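Local coordinates for hemolysins related proteins containing CBS domains (Klebsiella pneumoniae subsp. pneumoniae, PDB 3HF7), which is of unknown function but binds AMP through its CBS-domain pair, part of a longer membrane protein of the UPF0053 family that may also bind FAD, at residues M8-R11 with N12-V15; Y58-M61 with T62-K65; F67-E70 with I71-A75; E84-L88 with S89-V93. All coordinates share one frame; numbering follows the deposited sequence.

Contact 1: residues M8-R11 with N12-V15; sequences MVPR and NEIV. With AMP (adenosine monophosphate), chain B.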
loop_
_atom_site.group_PDB
_atom_site.type_symbol
_atom_site.label_atom_id
_atom_site.label_comp_id
_atom_site.label_asym_id
_atom_site.label_seq_id
_atom_site.Cartn_x
_atom_site.Cartn_y
_atom_site.Cartn_z
ATOM N N MET A 8 10.429 -1.308 -7.527
ATOM C CA MET A 8 9.632 -0.784 -6.419
ATOM C C MET A 8 9.692 0.749 -6.373
ATOM O O MET A 8 10.670 1.346 -6.818
ATOM C CB MET A 8 10.130 -1.358 -5.086
ATOM C CG MET A 8 11.538 -0.935 -4.758
ATOM S SD MET A 8 12.113 -1.448 -3.148
ATOM C CE MET A 8 12.139 -3.194 -3.307
ATOM N N VAL A 9 8.644 1.380 -5.847
ATOM C CA VAL A 9 8.672 2.808 -5.522
ATOM C C VAL A 9 9.431 2.933 -4.192
ATOM O O VAL A 9 9.095 2.233 -3.229
ATOM C CB VAL A 9 7.238 3.372 -5.361
ATOM C CG1 VAL A 9 7.249 4.790 -4.784
ATOM C CG2 VAL A 9 6.502 3.349 -6.688
ATOM N N PRO A 10 10.454 3.806 -4.133
ATOM C CA PRO A 10 11.283 3.847 -2.927
ATOM C C PRO A 10 10.491 4.272 -1.695
ATOM O O PRO A 10 9.553 5.070 -1.798
ATOM C CB PRO A 10 12.352 4.897 -3.255
ATOM C CG PRO A 10 12.283 5.086 -4.736
ATOM C CD PRO A 10 10.863 4.822 -5.120
ATOM N N ARG A 11 10.879 3.731 -0.544
ATOM C CA ARG A 11 10.187 3.983 0.715
ATOM C C ARG A 11 9.769 5.450 0.887
ATOM O O ARG A 11 8.603 5.732 1.151
ATOM C CB ARG A 11 11.062 3.505 1.873
ATOM C CG ARG A 11 10.627 3.949 3.274
ATOM C CD ARG A 11 11.685 3.472 4.252
ATOM N NE ARG A 11 11.395 3.868 5.628
ATOM C CZ ARG A 11 11.187 3.005 6.615
ATOM N NH1 ARG A 11 11.220 1.691 6.370
ATOM N NH2 ARG A 11 10.930 3.450 7.842
ATOM N N ASN A 12 10.718 6.374 0.718
ATOM C CA ASN A 12 10.464 7.825 0.835
ATOM C C ASN A 12 9.285 8.352 0.002
ATOM O O ASN A 12 8.697 9.394 0.319
ATOM C CB ASN A 12 11.734 8.623 0.481
ATOM C CG ASN A 12 12.544 7.992 -0.680
ATOM O OD1 ASN A 12 13.052 6.853 -0.577
ATOM N ND2 ASN A 12 12.685 8.744 -1.773
ATOM N N GLU A 13 8.950 7.634 -1.064
ATOM C CA GLU A 13 7.961 8.089 -2.022
ATOM C C GLU A 13 6.637 7.358 -1.873
ATOM O O GLU A 13 5.746 7.490 -2.716
ATOM C CB GLU A 13 8.472 7.832 -3.421
ATOM C CG GLU A 13 9.898 8.206 -3.629
ATOM C CD GLU A 13 10.054 8.986 -4.897
ATOM O OE1 GLU A 13 10.501 8.408 -5.918
ATOM O OE2 GLU A 13 9.677 10.177 -4.867
ATOM N N ILE A 14 6.515 6.564 -0.818
ATOM C CA ILE A 14 5.278 5.865 -0.540
ATOM C C ILE A 14 4.277 6.860 0.031
ATOM O O ILE A 14 4.550 7.507 1.047
ATOM C CB ILE A 14 5.504 4.695 0.434
ATOM C CG1 ILE A 14 6.465 3.682 -0.192
ATOM C CG2 ILE A 14 4.206 4.015 0.752
ATOM C CD1 ILE A 14 6.704 2.409 0.607
ATOM N N VAL A 15 3.133 7.000 -0.636
ATOM C CA VAL A 15 2.013 7.792 -0.114
ATOM C C VAL A 15 1.189 6.969 0.880
ATOM O O VAL A 15 0.675 5.887 0.568
ATOM C CB VAL A 15 1.084 8.313 -1.231
ATOM C CG1 VAL A 15 -0.047 9.126 -0.632
ATOM C CG2 VAL A 15 1.864 9.161 -2.242
HETATM P P AMP B . -2.451 4.123 -9.194
HETATM O O1P AMP B . -2.000 5.573 -9.138
HETATM O O2P AMP B . -2.962 3.548 -7.894
HETATM O O3P AMP B . -3.312 3.747 -10.368
HETATM O "O5'" AMP B . -1.094 3.289 -9.500
HETATM C "C5'" AMP B . -0.084 3.767 -10.402
HETATM C "C4'" AMP B . 1.314 3.372 -9.925
HETATM O "O4'" AMP B . 1.786 4.282 -8.931
HETATM C "C3'" AMP B . 1.392 1.977 -9.300
HETATM O "O3'" AMP B . 1.727 0.933 -10.237
HETATM C "C2'" AMP B . 2.468 2.120 -8.246
HETATM O "O2'" AMP B . 3.740 1.777 -8.778
HETATM C "C1'" AMP B . 2.486 3.590 -7.886
HETATM N N9 AMP B . 1.804 3.672 -6.567
HETATM C C8 AMP B . 0.627 3.081 -6.309
HETATM N N7 AMP B . 0.236 3.296 -5.034
HETATM C C5 AMP B . 1.175 4.033 -4.439
HETATM C C6 AMP B . 1.350 4.586 -3.085
HETATM N N6 AMP B . 0.405 4.382 -2.133
HETATM N N1 AMP B . 2.475 5.303 -2.854
HETATM C C2 AMP B . 3.413 5.506 -3.809
HETATM N N3 AMP B . 3.310 5.013 -5.063
HETATM C C4 AMP B . 2.222 4.281 -5.443
#
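The carbonyl oxygen of P10 receives the shortest sound bond of this turn, from the backbone N-H of E13: E13 N to P10 O is 2.7 Å, with the donor standing above the carbonyl plane. One residue further on, I14 N donates to R11 O at 3.0 Å and an N-H...O angle of 164°, again from above the carbonyl plane. Both bonds span three residues and wind the chain into a short 3-10 turn.

Side chains pack round the same turn. CG1 of V9 runs anti to the backbone N (chi1 170°), which brings it to 3.6 Å from CB of E13, the two side chains crossing at about a right angle. CG2, the other branch, turns to the nucleotide and lies 3.8 Å from O2' of AMP. The bent chain of E13 carries OE1 to 3.7 Å from CD of P10, beside the pyrrolidine ring, while OD1 of N12 rests 3.4 Å from CB of P10. The turn leads from strand 9-10, at the rim of the sheet with strand 112-117, towards strand 16-18 of the second sheet in this CBS-domain pair, and V15, at its end, meets AMP.

V15 makes both its hydrogen bonds to the adenine through backbone atoms: V15 N donates to N1 of AMP at 2.9 Å, and N6 of AMP returns a nearly straight bond to V15 O at 3.1 Å. Other bonds to the nucleotide come from H35, G36, R37, T117 and D120. The extended arm of R11 reaches away from the turn, where its guanidinium bonds to I112 O and forms a salt bridge with D46.

Contact 2: residues Y58-M61 with T62-K65; sequences YRLM and TEKK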
loop_
_atom_site.group_PDB
_atom_site.type_symbol
_atom_site.label_atom_id
_atom_site.label_comp_id
_atom_site.label_asym_id
_atom_site.label_seq_id
_atom_site.Cartn_x
_atom_site.Cartn_y
_atom_site.Cartn_z
ATOM N N TYR A 58 -13.847 6.332 -0.166
ATOM C CA TYR A 58 -14.694 7.333 -0.793
ATOM C C TYR A 58 -16.122 6.856 -0.834
ATOM O O TYR A 58 -17.037 7.591 -0.496
ATOM C CB TYR A 58 -14.232 7.551 -2.221
ATOM C CG TYR A 58 -12.970 8.321 -2.334
ATOM C CD1 TYR A 58 -12.254 8.697 -1.191
ATOM C CD2 TYR A 58 -12.468 8.666 -3.589
ATOM C CE1 TYR A 58 -11.076 9.413 -1.290
ATOM C CE2 TYR A 58 -11.280 9.385 -3.707
ATOM C CZ TYR A 58 -10.590 9.759 -2.550
ATOM O OH TYR A 58 -9.413 10.460 -2.656
ATOM N N ARG A 59 -16.290 5.611 -1.262
ATOM C CA ARG A 59 -17.587 4.990 -1.348
ATOM C C ARG A 59 -18.246 5.040 0.025
ATOM O O ARG A 59 -19.390 5.460 0.146
ATOM C CB ARG A 59 -17.453 3.547 -1.839
ATOM C CG ARG A 59 -18.761 2.885 -2.175
ATOM C CD ARG A 59 -18.618 1.380 -2.220
ATOM N NE ARG A 59 -19.682 0.743 -1.443
ATOM C CZ ARG A 59 -19.537 0.244 -0.206
ATOM N NH1 ARG A 59 -20.577 -0.314 0.418
ATOM N NH2 ARG A 59 -18.349 0.285 0.403
ATOM N N LEU A 60 -17.515 4.644 1.063
ATOM C CA LEU A 60 -18.093 4.601 2.407
ATOM C C LEU A 60 -18.460 5.992 2.915
ATOM O O LEU A 60 -19.481 6.179 3.601
ATOM C CB LEU A 60 -17.132 3.910 3.361
ATOM C CG LEU A 60 -16.975 2.432 3.019
ATOM C CD1 LEU A 60 -15.739 1.856 3.651
ATOM C CD2 LEU A 60 -18.214 1.658 3.436
ATOM N N MET A 61 -17.618 6.959 2.542
ATOM C CA MET A 61 -17.786 8.350 2.914
ATOM C C MET A 61 -19.095 8.919 2.379
ATOM O O MET A 61 -19.714 9.747 3.040
ATOM C CB MET A 61 -16.604 9.182 2.411
ATOM C CG MET A 61 -15.394 9.145 3.308
ATOM S SD MET A 61 -13.883 9.730 2.505
ATOM C CE MET A 61 -14.169 11.483 2.339
ATOM N N THR A 62 -19.508 8.476 1.192
ATOM C CA THR A 62 -20.729 8.976 0.559
ATOM C C THR A 62 -22.009 8.467 1.230
ATOM O O THR A 62 -23.087 9.002 0.976
ATOM C CB THR A 62 -20.812 8.607 -0.938
ATOM O OG1 THR A 62 -20.838 7.187 -1.075
ATOM C CG2 THR A 62 -19.638 9.149 -1.720
ATOM N N GLU A 63 -21.900 7.449 2.083
ATOM C CA GLU A 63 -23.092 6.812 2.663
ATOM C C GLU A 63 -23.750 7.603 3.784
ATOM O O GLU A 63 -23.198 8.603 4.246
ATOM C CB GLU A 63 -22.755 5.426 3.183
ATOM C CG GLU A 63 -22.625 4.403 2.098
ATOM C CD GLU A 63 -22.146 3.083 2.645
ATOM O OE1 GLU A 63 -22.139 2.928 3.890
ATOM O OE2 GLU A 63 -21.781 2.199 1.827
ATOM N N LYS A 64 -24.919 7.120 4.226
ATOM C CA LYS A 64 -25.727 7.783 5.260
ATOM C C LYS A 64 -25.009 7.943 6.616
ATOM O O LYS A 64 -24.989 9.041 7.166
ATOM C CB LYS A 64 -27.083 7.078 5.436
ATOM N N LYS A 65 -24.424 6.866 7.148
ATOM C CA LYS A 65 -23.713 6.926 8.442
ATOM C C LYS A 65 -22.451 7.793 8.377
ATOM O O LYS A 65 -21.740 7.799 7.357
ATOM C CB LYS A 65 -23.342 5.516 8.926
#
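The C-terminal end of helix 54-61 is where the backbone and side chain of T62 and the side chain of E63 fold back onto the last turn. T62 N donates to Y58 O at 3.1 Å, and makes a second, weak bond to R59 O. The hydroxyl of T62 joins it on that acceptor: OG1 donates to R59 O at 2.6 Å, tilted 21° from the carbonyl plane. A chi1 of 62° sets OG1 between the backbone N and the carbonyl carbon, from where it can turn back to the helix, and CG2 of the same threonine comes to rest against Y58 O.

E63 N then bonds to L60 O at 3.1 Å from above the carbonyl plane, a three-residue step, as the chain heads for the loop before helix 69-75. From here the extended side chain of E63 turns back beside L60, the two pointing the same way, with OE2 4.0 Å from CD2 of L60.

OE2 also forms a salt bridge with NH1 of R59 at 3.1 Å. It lies over one face of the guanidinium, and the carboxylate plane stands 84° from that of the arginine, so the attraction is one of charge, with no N-H aimed at the oxygen. The other amino group of R59, NH2, pairs with E56 one turn earlier. M61 faces helix 23-31, while OH of Y58 bonds to L30 O there.

Contact 3: residues F67-E70 with I71-A75; sequences FTKE and IMLRA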
loop_
_atom_site.group_PDB
_atom_site.type_symbol
_atom_site.label_atom_id
_atom_site.label_comp_id
_atom_site.label_asym_id
_atom_site.label_seq_id
_atom_site.Cartn_x
_atom_site.Cartn_y
_atom_site.Cartn_z
ATOM N N PHE A 67 -18.839 8.861 8.467
ATOM C CA PHE A 67 -17.609 8.131 8.192
ATOM C C PHE A 67 -16.616 8.328 9.331
ATOM O O PHE A 67 -16.312 9.464 9.688
ATOM C CB PHE A 67 -17.009 8.610 6.876
ATOM C CG PHE A 67 -15.792 7.854 6.476
ATOM C CD1 PHE A 67 -15.908 6.598 5.895
ATOM C CD2 PHE A 67 -14.530 8.375 6.702
ATOM C CE1 PHE A 67 -14.799 5.893 5.529
ATOM C CE2 PHE A 67 -13.411 7.667 6.335
ATOM C CZ PHE A 67 -13.542 6.424 5.749
ATOM N N THR A 68 -16.118 7.237 9.909
ATOM C CA THR A 68 -15.288 7.352 11.112
ATOM C C THR A 68 -13.924 6.715 10.920
ATOM O O THR A 68 -13.692 6.031 9.920
ATOM C CB THR A 68 -15.966 6.722 12.338
ATOM O OG1 THR A 68 -15.758 5.313 12.328
ATOM C CG2 THR A 68 -17.442 6.984 12.330
ATOM N N LYS A 69 -13.021 6.955 11.872
ATOM C CA LYS A 69 -11.679 6.369 11.866
ATOM C C LYS A 69 -11.770 4.865 11.999
ATOM O O LYS A 69 -11.072 4.126 11.318
ATOM C CB LYS A 69 -10.857 6.957 13.006
ATOM C CG LYS A 69 -9.499 6.316 13.231
ATOM C CD LYS A 69 -8.443 7.407 13.379
ATOM C CE LYS A 69 -7.480 7.153 14.529
ATOM N NZ LYS A 69 -6.921 8.459 14.993
ATOM N N GLU A 70 -12.663 4.426 12.875
ATOM C CA GLU A 70 -12.957 3.015 13.072
ATOM C C GLU A 70 -13.454 2.333 11.777
ATOM O O GLU A 70 -13.025 1.218 11.436
ATOM C CB GLU A 70 -13.989 2.887 14.186
ATOM C CG GLU A 70 -14.599 1.525 14.305
ATOM C CD GLU A 70 -13.741 0.585 15.110
ATOM O OE1 GLU A 70 -12.491 0.733 15.095
ATOM O OE2 GLU A 70 -14.340 -0.303 15.767
ATOM N N ILE A 71 -14.344 3.019 11.063
ATOM C CA ILE A 71 -14.870 2.531 9.797
ATOM C C ILE A 71 -13.743 2.446 8.769
ATOM O O ILE A 71 -13.597 1.418 8.089
ATOM C CB ILE A 71 -16.073 3.397 9.312
ATOM C CG1 ILE A 71 -17.404 2.838 9.853
ATOM C CG2 ILE A 71 -16.147 3.460 7.784
ATOM C CD1 ILE A 71 -17.600 2.871 11.392
ATOM N N MET A 72 -12.933 3.508 8.698
ATOM C CA MET A 72 -11.801 3.583 7.776
ATOM C C MET A 72 -10.848 2.409 7.967
ATOM O O MET A 72 -10.510 1.716 7.014
ATOM C CB MET A 72 -11.045 4.900 7.954
ATOM C CG MET A 72 -9.952 5.085 6.928
ATOM S SD MET A 72 -8.938 6.556 7.159
ATOM C CE MET A 72 -8.162 6.086 8.695
ATOM N N LEU A 73 -10.429 2.195 9.212
ATOM C CA LEU A 73 -9.469 1.142 9.536
ATOM C C LEU A 73 -9.969 -0.269 9.231
ATOM O O LEU A 73 -9.200 -1.130 8.785
ATOM C CB LEU A 73 -9.066 1.244 10.998
ATOM C CG LEU A 73 -8.182 2.459 11.279
ATOM C CD1 LEU A 73 -7.990 2.640 12.756
ATOM C CD2 LEU A 73 -6.855 2.282 10.580
ATOM N N ARG A 74 -11.256 -0.509 9.452
ATOM C CA ARG A 74 -11.805 -1.837 9.233
ATOM C C ARG A 74 -12.049 -2.066 7.740
ATOM O O ARG A 74 -12.290 -3.190 7.320
ATOM C CB ARG A 74 -13.066 -2.032 10.084
ATOM C CG ARG A 74 -12.802 -1.670 11.541
ATOM C CD ARG A 74 -13.726 -2.355 12.521
ATOM N NE ARG A 74 -15.010 -1.665 12.637
ATOM C CZ ARG A 74 -16.140 -2.056 12.041
ATOM N NH1 ARG A 74 -16.163 -3.156 11.275
ATOM N NH2 ARG A 74 -17.258 -1.342 12.220
ATOM N N ALA A 75 -11.959 -0.991 6.954
ATOM C CA ALA A 75 -12.134 -1.042 5.510
ATOM C C ALA A 75 -10.821 -1.337 4.798
ATOM O O ALA A 75 -10.819 -1.789 3.650
ATOM C CB ALA A 75 -12.708 0.264 5.015
#
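OG1 of T68 caps the first turn of helix 69-75 by accepting from I71 N at 3.0 Å. T68 is thus the N-cap, and its chi1 of 82° places OG1 between the backbone N and the carbonyl carbon, facing the N-H of I71. The backbone oxygen of the same residue takes M72 N at 2.9 Å, and K69 O likewise takes L73 N, which sets the four-residue rhythm of the helix.

F67, just before the cap, sets its ring against the first turn: with CG anti to the backbone N (chi1 -176°), CE1 approaches CG2 of I71 at 3.6 Å and CZ approaches CB of M72 at 3.7 Å, both contacts oblique to the ring. Further out, L60 and M61 of helix 54-61 touch the phenyl group, and M72 packs on I26 of helix 23-31. K69 lies alongside L73, its NZ bonded to I19 O. On the helix exterior E70 and R74 form a loose salt bridge, their planes 73° apart, in which OE2 of E70 sits 3.5 Å from NE of R74.

Contact 4: residues E84-L88 with S89-V93; sequences EGTPL and STQLV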
loop_
_atom_site.group_PDB
_atom_site.type_symbol
_atom_site.label_atom_id
_atom_site.label_comp_id
_atom_site.label_asym_id
_atom_site.label_seq_id
_atom_site.Cartn_x
_atom_site.Cartn_y
_atom_site.Cartn_z
ATOM N N GLU A 84 12.764 -8.370 0.368
ATOM C CA GLU A 84 13.717 -7.636 -0.453
ATOM C C GLU A 84 14.404 -8.574 -1.444
ATOM O O GLU A 84 14.807 -9.681 -1.087
ATOM C CB GLU A 84 14.757 -6.954 0.447
ATOM C CG GLU A 84 16.082 -6.597 -0.225
ATOM C CD GLU A 84 17.162 -7.684 -0.068
ATOM O OE1 GLU A 84 17.734 -8.119 -1.102
ATOM O OE2 GLU A 84 17.453 -8.093 1.090
ATOM N N GLY A 85 14.523 -8.125 -2.687
ATOM C CA GLY A 85 15.310 -8.829 -3.687
ATOM C C GLY A 85 14.636 -10.031 -4.310
ATOM O O GLY A 85 15.261 -10.789 -5.049
ATOM N N THR A 86 13.356 -10.220 -4.009
ATOM C CA THR A 86 12.589 -11.244 -4.681
ATOM C C THR A 86 12.636 -10.910 -6.178
ATOM O O THR A 86 12.454 -9.748 -6.572
ATOM C CB THR A 86 11.163 -11.316 -4.113
ATOM O OG1 THR A 86 11.225 -11.834 -2.779
ATOM C CG2 THR A 86 10.262 -12.212 -4.944
ATOM N N PRO A 87 12.936 -11.917 -7.012
ATOM C CA PRO A 87 13.077 -11.677 -8.447
ATOM C C PRO A 87 11.719 -11.510 -9.106
ATOM O O PRO A 87 10.749 -12.171 -8.710
ATOM C CB PRO A 87 13.773 -12.947 -8.961
ATOM C CG PRO A 87 14.118 -13.759 -7.722
ATOM C CD PRO A 87 13.181 -13.325 -6.659
ATOM N N LEU A 88 11.663 -10.630 -10.103
ATOM C CA LEU A 88 10.411 -10.287 -10.772
ATOM C C LEU A 88 9.665 -11.529 -11.228
ATOM O O LEU A 88 8.433 -11.608 -11.132
ATOM C CB LEU A 88 10.681 -9.377 -11.969
ATOM C CG LEU A 88 11.305 -8.016 -11.658
ATOM C CD1 LEU A 88 11.210 -7.092 -12.868
ATOM C CD2 LEU A 88 10.621 -7.393 -10.458
ATOM N N SER A 89 10.433 -12.496 -11.719
ATOM C CA SER A 89 9.903 -13.766 -12.193
ATOM C C SER A 89 9.078 -14.428 -11.088
ATOM O O SER A 89 7.882 -14.708 -11.280
ATOM C CB SER A 89 11.055 -14.680 -12.621
ATOM O OG SER A 89 12.202 -13.906 -12.959
ATOM N N THR A 90 9.718 -14.648 -9.933
ATOM C CA THR A 90 9.084 -15.337 -8.813
ATOM C C THR A 90 7.872 -14.561 -8.310
ATOM O O THR A 90 6.814 -15.154 -8.058
ATOM C CB THR A 90 10.060 -15.553 -7.638
ATOM O OG1 THR A 90 11.387 -15.739 -8.144
ATOM C CG2 THR A 90 9.648 -16.782 -6.820
ATOM N N GLN A 91 8.021 -13.243 -8.171
ATOM C CA GLN A 91 6.926 -12.413 -7.673
ATOM C C GLN A 91 5.710 -12.478 -8.594
ATOM O O GLN A 91 4.581 -12.530 -8.102
ATOM C CB GLN A 91 7.365 -10.962 -7.435
ATOM C CG GLN A 91 6.418 -10.165 -6.549
ATOM C CD GLN A 91 6.054 -10.865 -5.237
ATOM O OE1 GLN A 91 4.885 -10.967 -4.889
ATOM N NE2 GLN A 91 7.055 -11.340 -4.508
ATOM N N LEU A 92 5.939 -12.509 -9.909
ATOM C CA LEU A 92 4.847 -12.616 -10.874
ATOM C C LEU A 92 3.904 -13.767 -10.512
ATOM O O LEU A 92 2.688 -13.605 -10.509
ATOM C CB LEU A 92 5.386 -12.789 -12.291
ATOM C CG LEU A 92 4.669 -12.022 -13.410
ATOM C CD1 LEU A 92 5.322 -12.315 -14.737
ATOM C CD2 LEU A 92 3.178 -12.327 -13.499
ATOM N N VAL A 93 4.475 -14.918 -10.176
ATOM C CA VAL A 93 3.695 -16.065 -9.729
ATOM C C VAL A 93 2.982 -15.808 -8.397
ATOM O O VAL A 93 1.763 -15.913 -8.326
ATOM C CB VAL A 93 4.569 -17.331 -9.634
ATOM C CG1 VAL A 93 3.773 -18.496 -9.068
ATOM C CG2 VAL A 93 5.124 -17.688 -11.000
#
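Backbone hydrogen bonds join P87 and L88 to the first turns of helix 88-98. Q91 N donates to P87 O at 3.0 Å, nearly straight at the hydrogen (171°) and close to the C=O axis, while L92 N donates to L88 O at 2.9 Å. Both bonds span four residues, as in a regular alpha-helix, and P87 occupies the N-cap position.

Apolar and weakly polar contacts flank these bonds. The pyrrolidine ring of P87 lies against the side chain of T90, whose OG1, its nearest atom to the ring, is 3.4 Å from CD and equally far from CG of P87. T86 meets the helix with its methyl: a chi1 of -69° leaves CG2 anti to the backbone N, and this methyl comes to 3.4 Å from NE2 of Q91, the two side chains crossing obliquely, and lies 4.0 Å from CB of Q91. The bend of the glutamine at chi2 (50°) turns its amide back toward the threonine. The buried L88 packs on I7 and E124, and L92 reaches L122 and I125 of helix 118-126.

Polar ends that leave the contact have partners just before the helix, near strand 81-83. OE1 of Q91 bonds to OH of Y80, and OG1 of T86 bonds to P83 O.

The bond of OE1 to Y80 would restrict rotation of the Q91 amide and is consistent with NE2 lying toward T86; with its own hydroxyl engaged by P83 O, T86 offers this amide a methyl group, so the two side chains meet by van der Waals contact.

The contacts follow one another along the chain from contact 1 to contact 4 and spread across the CBS-domain pair. Contact 1 lies between the two sheets, joining strand 9-10 to the path toward strand 16-18, and is the one that bonds AMP directly. Contacts 2 and 3 sit on the same side of the chain's centre, about 11 Å apart between centres, and touch where helices 54-61 and 69-75 join, with L60 also packing on A75. Contact 4, at the start of helix 88-98, lies on the opposite side, about 37 Å from contact 2 between centres. AMP is bound at contact 1, with contacts 2 and 3 across the chain's centre from it.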